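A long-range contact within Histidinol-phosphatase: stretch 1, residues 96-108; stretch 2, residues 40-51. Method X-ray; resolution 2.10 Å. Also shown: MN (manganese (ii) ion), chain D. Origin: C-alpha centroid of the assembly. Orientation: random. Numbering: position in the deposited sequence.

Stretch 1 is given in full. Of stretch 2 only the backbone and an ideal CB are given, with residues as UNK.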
ATOM      1  N   TYR A  96       7.073   5.246   0.966  1.00 21.54           N
ATOM      2  CA  TYR A  96       8.291   5.653   0.241  1.00 23.07           C
ATOM      3  C   TYR A  96       8.113   7.145  -0.074  1.00 24.01           C
ATOM      4  O   TYR A  96       7.203   7.522  -0.853  1.00 21.72           O
ATOM      5  CB  TYR A  96       8.583   4.788  -0.984  1.00 22.00           C
ATOM      6  CG  TYR A  96       9.887   5.190  -1.607  1.00 23.41           C
ATOM      7  CD1 TYR A  96      11.089   4.941  -0.949  1.00 23.81           C
ATOM      8  CD2 TYR A  96       9.931   5.924  -2.779  1.00 25.12           C
ATOM      9  CE1 TYR A  96      12.298   5.375  -1.470  1.00 22.87           C
ATOM     10  CE2 TYR A  96      11.137   6.339  -3.322  1.00 26.27           C
ATOM     11  CZ  TYR A  96      12.317   6.066  -2.659  1.00 23.11           C
ATOM     12  OH  TYR A  96      13.488   6.481  -3.185  1.00 26.59           O
ATOM     13  N   LEU A  97       8.917   7.978   0.588  1.00 25.52           N
ATOM     14  CA  LEU A  97       8.904   9.457   0.422  1.00 26.93           C
ATOM     15  C   LEU A  97      10.142   9.856  -0.395  1.00 24.96           C
ATOM     16  O   LEU A  97      11.277   9.816   0.143  1.00 24.40           O
ATOM     17  CB  LEU A  97       8.880  10.107   1.811  1.00 26.48           C
ATOM     18  CG  LEU A  97       7.663   9.779   2.681  1.00 28.10           C
ATOM     19  CD1 LEU A  97       7.793  10.423   4.058  1.00 30.04           C
ATOM     20  CD2 LEU A  97       6.343  10.201   2.026  1.00 26.17           C
ATOM     21  N   ILE A  98       9.917  10.184  -1.663  1.00 25.76           N
ATOM     22  CA  ILE A  98      10.993  10.545  -2.635  1.00 27.08           C
ATOM     23  C   ILE A  98      11.757  11.752  -2.074  1.00 30.19           C
ATOM     24  O   ILE A  98      11.109  12.764  -1.732  1.00 30.04           O
ATOM     25  CB  ILE A  98      10.380  10.818  -4.020  1.00 30.55           C
ATOM     26  CG1 ILE A  98       9.754   9.547  -4.603  1.00 28.12           C
ATOM     27  CG2 ILE A  98      11.418  11.425  -4.972  1.00 31.52           C
ATOM     28  CD1 ILE A  98       8.686   9.807  -5.625  1.00 29.09           C
ATOM     29  N   GLY A  99      13.070  11.601  -1.897  1.00 31.38           N
ATOM     30  CA  GLY A  99      13.961  12.636  -1.353  1.00 31.78           C
ATOM     31  C   GLY A  99      14.031  12.604   0.166  1.00 32.36           C
ATOM     32  O   GLY A  99      14.768  13.426   0.704  1.00 33.47           O
ATOM     33  N   TYR A 100      13.304  11.709   0.858  1.00 29.49           N
ATOM     34  CA  TYR A 100      13.338  11.620   2.345  1.00 30.23           C
ATOM     35  C   TYR A 100      13.763  10.215   2.817  1.00 29.81           C
ATOM     36  O   TYR A 100      13.305   9.767   3.897  1.00 28.53           O
ATOM     37  CB  TYR A 100      11.977  12.040   2.908  1.00 30.69           C
ATOM     38  CG  TYR A 100      11.670  13.494   2.668  1.00 29.97           C
ATOM     39  CD1 TYR A 100      11.170  13.910   1.450  1.00 28.56           C
ATOM     40  CD2 TYR A 100      11.930  14.455   3.627  1.00 32.15           C
ATOM     41  CE1 TYR A 100      10.896  15.239   1.197  1.00 30.29           C
ATOM     42  CE2 TYR A 100      11.651  15.795   3.397  1.00 33.64           C
ATOM     43  CZ  TYR A 100      11.146  16.183   2.171  1.00 32.32           C
ATOM     44  OH  TYR A 100      10.888  17.491   1.906  1.00 39.09           O
ATOM     45  N   GLU A 101      14.632   9.538   2.060  1.00 30.86           N
ATOM     46  CA  GLU A 101      15.141   8.182   2.410  1.00 32.17           C
ATOM     47  C   GLU A 101      15.793   8.215   3.796  1.00 31.81           C
ATOM     48  O   GLU A 101      15.629   7.238   4.538  1.00 31.96           O
ATOM     49  CB  GLU A 101      16.102   7.661   1.336  1.00 33.54           C
ATOM     50  CG  GLU A 101      15.380   7.320   0.048  1.00 36.53           C
ATOM     51  CD  GLU A 101      16.198   6.619  -1.013  1.00 40.77           C
ATOM     52  OE1 GLU A 101      17.452   6.471  -0.831  1.00 38.83           O
ATOM     53  OE2 GLU A 101      15.581   6.218  -2.032  1.00 45.00           O
ATOM     54  N   ASP A 102      16.509   9.286   4.143  1.00 32.23           N
ATOM     55  CA  ASP A 102      17.189   9.384   5.462  1.00 36.09           C
ATOM     56  C   ASP A 102      16.135   9.280   6.567  1.00 32.59           C
ATOM     57  O   ASP A 102      16.364   8.522   7.525  1.00 29.84           O
ATOM     58  CB  ASP A 102      18.031  10.658   5.618  1.00 38.33           C
ATOM     59  CG  ASP A 102      19.255  10.706   4.717  1.00 44.70           C
ATOM     60  OD1 ASP A 102      19.527   9.686   4.054  1.00 47.48           O
ATOM     61  OD2 ASP A 102      19.920  11.774   4.661  1.00 51.61           O
ATOM     62  N   PHE A 103      15.036  10.026   6.466  1.00 31.03           N
ATOM     63  CA  PHE A 103      13.944   9.975   7.474  1.00 30.26           C
ATOM     64  C   PHE A 103      13.445   8.528   7.565  1.00 28.01           C
ATOM     65  O   PHE A 103      13.320   7.989   8.656  1.00 27.77           O
ATOM     66  CB  PHE A 103      12.781  10.919   7.146  1.00 32.34           C
ATOM     67  CG  PHE A 103      11.530  10.582   7.915  1.00 30.28           C
ATOM     68  CD1 PHE A 103      11.374  10.992   9.231  1.00 31.64           C
ATOM     69  CD2 PHE A 103      10.557   9.760   7.357  1.00 32.79           C
ATOM     70  CE1 PHE A 103      10.246  10.635   9.952  1.00 30.42           C
ATOM     71  CE2 PHE A 103       9.428   9.398   8.081  1.00 30.36           C
ATOM     72  CZ  PHE A 103       9.279   9.834   9.375  1.00 30.35           C
ATOM     73  N   THR A 104      13.151   7.902   6.431  1.00 26.63           N
ATOM     74  CA  THR A 104      12.501   6.575   6.422  1.00 26.34           C
ATOM     75  C   THR A 104      13.459   5.540   7.027  1.00 25.46           C
ATOM     76  O   THR A 104      13.011   4.727   7.834  1.00 24.80           O
ATOM     77  CB  THR A 104      12.029   6.231   5.007  1.00 26.81           C
ATOM     78  OG1 THR A 104      11.204   7.313   4.565  1.00 26.28           O
ATOM     79  CG2 THR A 104      11.291   4.913   4.957  1.00 25.81           C
ATOM     80  N   ARG A 105      14.733   5.600   6.652  1.00 26.59           N
ATOM     81  CA  ARG A 105      15.808   4.699   7.142  1.00 32.09           C
ATOM     82  C   ARG A 105      15.915   4.859   8.667  1.00 31.33           C
ATOM     83  O   ARG A 105      15.979   3.824   9.360  1.00 28.26           O
ATOM     84  CB  ARG A 105      17.125   4.986   6.397  1.00 32.70           C
ATOM     85  CG  ARG A 105      18.291   4.081   6.778  1.00 35.20           C
ATOM     86  CD  ARG A 105      19.610   4.469   6.123  1.00 35.35           C
ATOM     87  NE  ARG A 105      19.436   4.642   4.696  1.00 39.28           N
ATOM     88  CZ  ARG A 105      19.491   5.804   4.040  1.00 42.83           C
ATOM     89  NH1 ARG A 105      19.767   6.940   4.667  1.00 46.69           N
ATOM     90  NH2 ARG A 105      19.279   5.820   2.737  1.00 40.43           N
ATOM     91  N   ASP A 106      15.939   6.097   9.178  1.00 31.65           N
ATOM     92  CA  ASP A 106      16.055   6.361  10.639  1.00 32.89           C
ATOM     93  C   ASP A 106      14.824   5.796  11.350  1.00 30.27           C
ATOM     94  O   ASP A 106      14.982   5.190  12.403  1.00 31.33           O
ATOM     95  CB  ASP A 106      16.227   7.848  10.932  1.00 37.58           C
ATOM     96  CG  ASP A 106      17.579   8.405  10.504  1.00 45.69           C
ATOM     97  OD1 ASP A 106      18.460   7.603  10.103  1.00 44.38           O
ATOM     98  OD2 ASP A 106      17.739   9.647  10.568  1.00 55.82           O
ATOM     99  N   PHE A 107      13.636   5.957  10.770  1.00 28.89           N
ATOM    100  CA  PHE A 107      12.374   5.464  11.371  1.00 27.64           C
ATOM    101  C   PHE A 107      12.440   3.929  11.448  1.00 27.50           C
ATOM    102  O   PHE A 107      12.155   3.341  12.512  1.00 26.04           O
ATOM    103  CB  PHE A 107      11.153   5.953  10.585  1.00 27.39           C
ATOM    104  CG  PHE A 107       9.872   5.306  11.045  1.00 28.36           C
ATOM    105  CD1 PHE A 107       9.148   5.836  12.096  1.00 31.78           C
ATOM    106  CD2 PHE A 107       9.427   4.130  10.469  1.00 30.35           C
ATOM    107  CE1 PHE A 107       7.995   5.213  12.550  1.00 30.58           C
ATOM    108  CE2 PHE A 107       8.259   3.520  10.904  1.00 29.00           C
ATOM    109  CZ  PHE A 107       7.560   4.057  11.954  1.00 29.86           C
ATOM    110  N   LEU A 108      12.806   3.284  10.339  1.00 25.97           N
ATOM    111  CA  LEU A 108      12.851   1.803  10.268  1.00 26.50           C
ATOM    112  C   LEU A 108      13.941   1.263  11.202  1.00 27.14           C
ATOM    113  O   LEU A 108      13.677   0.247  11.863  1.00 28.32           O
ATOM    114  CB  LEU A 108      13.082   1.394   8.816  1.00 25.06           C
ATOM    115  CG  LEU A 108      11.893   1.610   7.888  1.00 26.26           C
ATOM    116  CD1 LEU A 108      12.303   1.383   6.435  1.00 28.28           C
ATOM    117  CD2 LEU A 108      10.774   0.669   8.263  1.00 26.84           C
ATOM    118  N   UNK A  40      -0.425   2.766   8.754  1.00 22.82           N
ATOM    119  CA  UNK A  40       0.387   3.841   8.135  1.00 25.68           C
ATOM    120  C   UNK A  40       1.424   4.382   9.119  1.00 26.95           C
ATOM    121  O   UNK A  40       1.031   4.818  10.224  1.00 26.78           O
ATOM    122  CB  UNK A  40      -0.511   4.982   7.652  1.00 25.68           C
ATOM    123  N   UNK A  41       2.701   4.366   8.737  1.00 27.74           N
ATOM    124  CA  UNK A  41       3.789   4.963   9.546  1.00 26.39           C
ATOM    125  C   UNK A  41       3.605   6.474   9.555  1.00 25.64           C
ATOM    126  O   UNK A  41       3.211   7.031   8.539  1.00 27.73           O
ATOM    127  CB  UNK A  41       5.168   4.591   8.998  1.00 26.39           C
ATOM    128  N   UNK A  42       3.899   7.169  10.671  1.00 24.96           N
ATOM    129  CA  UNK A  42       3.910   8.632  10.695  1.00 27.27           C
ATOM    130  C   UNK A  42       4.754   9.267   9.571  1.00 28.32           C
ATOM    131  O   UNK A  42       5.828   8.754   9.273  1.00 26.26           O
ATOM    132  CB  UNK A  42       4.435   9.108  12.051  1.00 27.27           C
ATOM    133  N   UNK A  43       4.252  10.344   8.954  1.00 26.84           N
ATOM    134  CA  UNK A  43       4.996  11.056   7.871  1.00 29.54           C
ATOM    135  C   UNK A  43       6.102  11.910   8.480  1.00 31.54           C
ATOM    136  O   UNK A  43       5.959  12.321   9.614  1.00 34.57           O
ATOM    137  CB  UNK A  43       4.058  11.934   7.041  1.00 29.54           C
ATOM    138  N   UNK A  44       7.190  12.128   7.745  1.00 31.64           N
ATOM    139  CA  UNK A  44       8.225  13.143   8.060  1.00 31.64           C
ATOM    140  C   UNK A  44       7.535  14.507   8.227  1.00 33.47           C
ATOM    141  O   UNK A  44       6.755  14.883   7.324  1.00 30.32           O
ATOM    142  CB  UNK A  44       9.292  13.207   6.965  1.00 31.64           C
ATOM    143  N   UNK A  45       7.809  15.226   9.322  1.00 32.94           N
ATOM    144  CA  UNK A  45       7.322  16.613   9.523  1.00 35.54           C
ATOM    145  C   UNK A  45       7.921  17.535   8.445  1.00 36.09           C
ATOM    146  O   UNK A  45       7.215  18.479   8.045  1.00 34.13           O
ATOM    147  CB  UNK A  45       7.688  17.121  10.919  1.00 35.54           C
ATOM    148  N   UNK A  46       9.152  17.283   7.983  1.00 35.79           N
ATOM    149  CA  UNK A  46       9.790  18.047   6.876  1.00 37.28           C
ATOM    150  C   UNK A  46       8.997  17.819   5.582  1.00 31.85           C
ATOM    151  O   UNK A  46       8.754  18.777   4.854  1.00 32.09           O
ATOM    152  CB  UNK A  46      11.249  17.628   6.686  1.00 37.28           C
ATOM    153  N   UNK A  47       8.662  16.575   5.277  1.00 29.93           N
ATOM    154  CA  UNK A  47       7.873  16.216   4.074  1.00 30.13           C
ATOM    155  C   UNK A  47       6.537  16.974   4.087  1.00 29.58           C
ATOM    156  O   UNK A  47       6.096  17.518   3.081  1.00 28.32           O
ATOM    157  CB  UNK A  47       7.626  14.707   4.014  1.00 30.13           C
ATOM    158  N   UNK A  48       5.908  17.041   5.252  1.00 30.00           N
ATOM    159  CA  UNK A  48       4.587  17.630   5.401  1.00 35.42           C
ATOM    160  C   UNK A  48       4.610  19.156   5.228  1.00 38.22           C
ATOM    161  O   UNK A  48       3.568  19.754   4.997  1.00 45.49           O
ATOM    162  CB  UNK A  48       4.012  17.268   6.772  1.00 35.42           C
ATOM    163  N   UNK A  49       5.782  19.800   5.321  1.00 36.34           N
ATOM    164  CA  UNK A  49       5.885  21.214   4.985  1.00 36.32           C
ATOM    165  C   UNK A  49       5.899  21.428   3.468  1.00 33.20           C
ATOM    166  O   UNK A  49       5.814  22.593   3.055  1.00 30.90           O
ATOM    167  CB  UNK A  49       7.145  21.813   5.613  1.00 36.32           C
ATOM    168  N   UNK A  50       6.082  20.370   2.669  1.00 31.52           N
ATOM    169  CA  UNK A  50       6.438  20.507   1.234  1.00 30.87           C
ATOM    170  C   UNK A  50       5.324  19.931   0.366  1.00 27.10           C
ATOM    171  O   UNK A  50       5.625  19.518  -0.760  1.00 27.52           O
ATOM    172  CB  UNK A  50       7.761  19.802   0.926  1.00 30.87           C
ATOM    173  N   UNK A  51       4.092  19.945   0.860  1.00 25.47           N
ATOM    174  CA  UNK A  51       2.919  19.367   0.158  1.00 25.66           C
ATOM    175  C   UNK A  51       2.052  20.502  -0.372  1.00 26.32           C
ATOM    176  O   UNK A  51       2.170  21.631   0.120  1.00 28.29           O
ATOM    177  CB  UNK A  51       2.105  18.461   1.084  1.00 25.66           C
TER
HETATM  178 MN    MN D 301      -5.186   3.898   4.771  0.83 27.66          MN

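Position 40 lies far from stretch 1, but its CA-to-CB bond leans to the side of the manganese ion, so a metal ligand long enough to span the 5.6 Å from CB to MN, histidine or perhaps glutamate, would suit. It is His40, whose NE2 binds MN at 2.1 Å.

At position 41 the ideal CB already sits 3.8 Å from CE2 of Phe107, and the bond points toward that ring. A small apolar residue fits; Ala41 supplies exactly one methyl.

Position 42 has its CB sideways, 5.3 Å from Phe107 CE1, and a phi of -51° that proline tolerates well, though other apolar residues would serve. Pro42 brings its CD to 4.0 Å from Phe107 CE1, while its O lies 3.6 Å from Phe103 CZ, at the edge of that ring.

Position 43 points away, so stretch 1 asks little of it; a branched aliphatic could still reach back to Leu97. Leu43 does so, its CD2 4.4 Å from Leu97 CD2.

Position 44 is the tightest. Its CB is directed at Phe103, 3.6 Å from CG, with Leu97 CD1 and Tyr100 CD2 also near, and the backbone then turns into a short helix. Alanine would fit; serine or aspartate could also cap. Ser44 does both jobs: its CB rests over the Phe103 face, 3.6 Å from the ring centroid, and its OG accepts from the backbone N of position 47 at 2.8 Å.

Position 45 points away into space free of stretch 1, where many polar residues would do; it is Ser45.

Position 46 starts toward Tyr100, its CB 3.8 Å from CE2, yet a long chain could turn outward. Glu46 lays its CB at the ring edge and leads its carboxylate away, to a salt bridge between OE2 and NZ of residue 49 at 2.8 Å.

Position 47 has helical angles and a CB 4.2 Å from Tyr100 CE2 and 4.3 Å from Leu97 CD1, inviting a large apolar side chain, aliphatic or aromatic. Phe47 turns its edge to the Tyr100 face, centroids 5.6 Å apart and planes at 87°, and takes Leu97 CD2 over its own face, 3.8 Å from the centroid.

Positions 48 and 49 make no contact and are permissive: selenomethionine Met48, and Lys49, partner of Glu46.

At position 50 CB stands 4.0 Å from Tyr100 OH, so a short polar side chain suits. Asn50 places ND2 3.2 Å from Tyr100 OH and donates from ND2 to Glu46 O at 2.9 Å.

Position 51 is out of reach; it is Thr51.

Stretch 2 (40-51) HAPLSSEFMKNT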
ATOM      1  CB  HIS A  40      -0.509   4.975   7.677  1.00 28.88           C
ATOM      2  CG  HIS A  40      -1.447   4.536   6.625  1.00 27.61           C
ATOM      3  ND1 HIS A  40      -1.018   4.293   5.339  1.00 32.07           N
ATOM      4  CD2 HIS A  40      -2.773   4.306   6.663  1.00 28.92           C
ATOM      5  CE1 HIS A  40      -2.058   3.934   4.605  1.00 28.30           C
ATOM      6  NE2 HIS A  40      -3.141   3.931   5.400  1.00 29.91           N
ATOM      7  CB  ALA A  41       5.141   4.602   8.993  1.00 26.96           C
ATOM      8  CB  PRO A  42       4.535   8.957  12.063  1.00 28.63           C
ATOM      9  CG  PRO A  42       4.178   7.763  12.926  1.00 29.10           C
ATOM     10  CD  PRO A  42       4.235   6.577  11.974  1.00 26.95           C
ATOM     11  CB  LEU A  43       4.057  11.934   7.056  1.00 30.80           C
ATOM     12  CG  LEU A  43       2.917  11.206   6.355  1.00 29.65           C
ATOM     13  CD1 LEU A  43       2.046  12.208   5.616  1.00 32.43           C
ATOM     14  CD2 LEU A  43       3.460  10.174   5.395  1.00 31.98           C
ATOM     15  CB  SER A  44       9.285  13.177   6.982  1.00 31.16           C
ATOM     16  OG  SER A  44       9.804  14.486   6.840  1.00 33.70           O
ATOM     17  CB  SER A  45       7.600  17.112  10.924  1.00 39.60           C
ATOM     18  OG  SER A  45       8.994  17.078  11.192  1.00 46.18           O
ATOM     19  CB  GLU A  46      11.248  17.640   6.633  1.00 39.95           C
ATOM     20  CG  GLU A  46      12.209  18.153   7.675  1.00 47.28           C
ATOM     21  CD  GLU A  46      12.187  19.668   7.800  1.00 52.18           C
ATOM     22  OE1 GLU A  46      12.526  20.378   6.801  1.00 58.29           O
ATOM     23  OE2 GLU A  46      11.789  20.134   8.873  1.00 49.10           O
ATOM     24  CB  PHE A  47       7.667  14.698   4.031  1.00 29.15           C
ATOM     25  CG  PHE A  47       6.751  14.282   2.920  1.00 27.24           C
ATOM     26  CD1 PHE A  47       7.239  14.103   1.637  1.00 28.96           C
ATOM     27  CD2 PHE A  47       5.393  14.141   3.147  1.00 30.30           C
ATOM     28  CE1 PHE A  47       6.380  13.772   0.596  1.00 26.51           C
ATOM     29  CE2 PHE A  47       4.543  13.797   2.107  1.00 28.72           C
ATOM     30  CZ  PHE A  47       5.038  13.629   0.841  1.00 25.23           C
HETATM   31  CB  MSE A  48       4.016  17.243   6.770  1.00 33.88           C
HETATM   32  CG  MSE A  48       3.608  15.777   6.856  1.00 36.43           C
HETATM   33 SE   MSE A  48       2.901  15.343   8.653  1.00 44.80          SE
HETATM   34  CE  MSE A  48       0.989  15.058   8.412  1.00 56.93           C
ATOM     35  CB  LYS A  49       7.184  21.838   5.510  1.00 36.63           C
ATOM     36  CG  LYS A  49       7.349  21.782   7.014  1.00 41.31           C
ATOM     37  CD  LYS A  49       8.747  22.148   7.460  1.00 45.13           C
ATOM     38  CE  LYS A  49       8.996  21.807   8.915  1.00 46.97           C
ATOM     39  NZ  LYS A  49      10.255  22.424   9.371  1.00 48.74           N
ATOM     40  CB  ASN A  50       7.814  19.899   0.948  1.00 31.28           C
ATOM     41  CG  ASN A  50       8.923  20.780   1.496  1.00 36.29           C
ATOM     42  OD1 ASN A  50       9.157  21.868   0.979  1.00 38.00           O
ATOM     43  ND2 ASN A  50       9.558  20.354   2.570  1.00 34.18           N
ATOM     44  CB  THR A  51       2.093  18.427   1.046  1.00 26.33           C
ATOM     45  OG1 THR A  51       1.373  19.211   1.998  1.00 28.37           O
ATOM     46  CG2 THR A  51       2.933  17.364   1.722  1.00 26.92           C
TER
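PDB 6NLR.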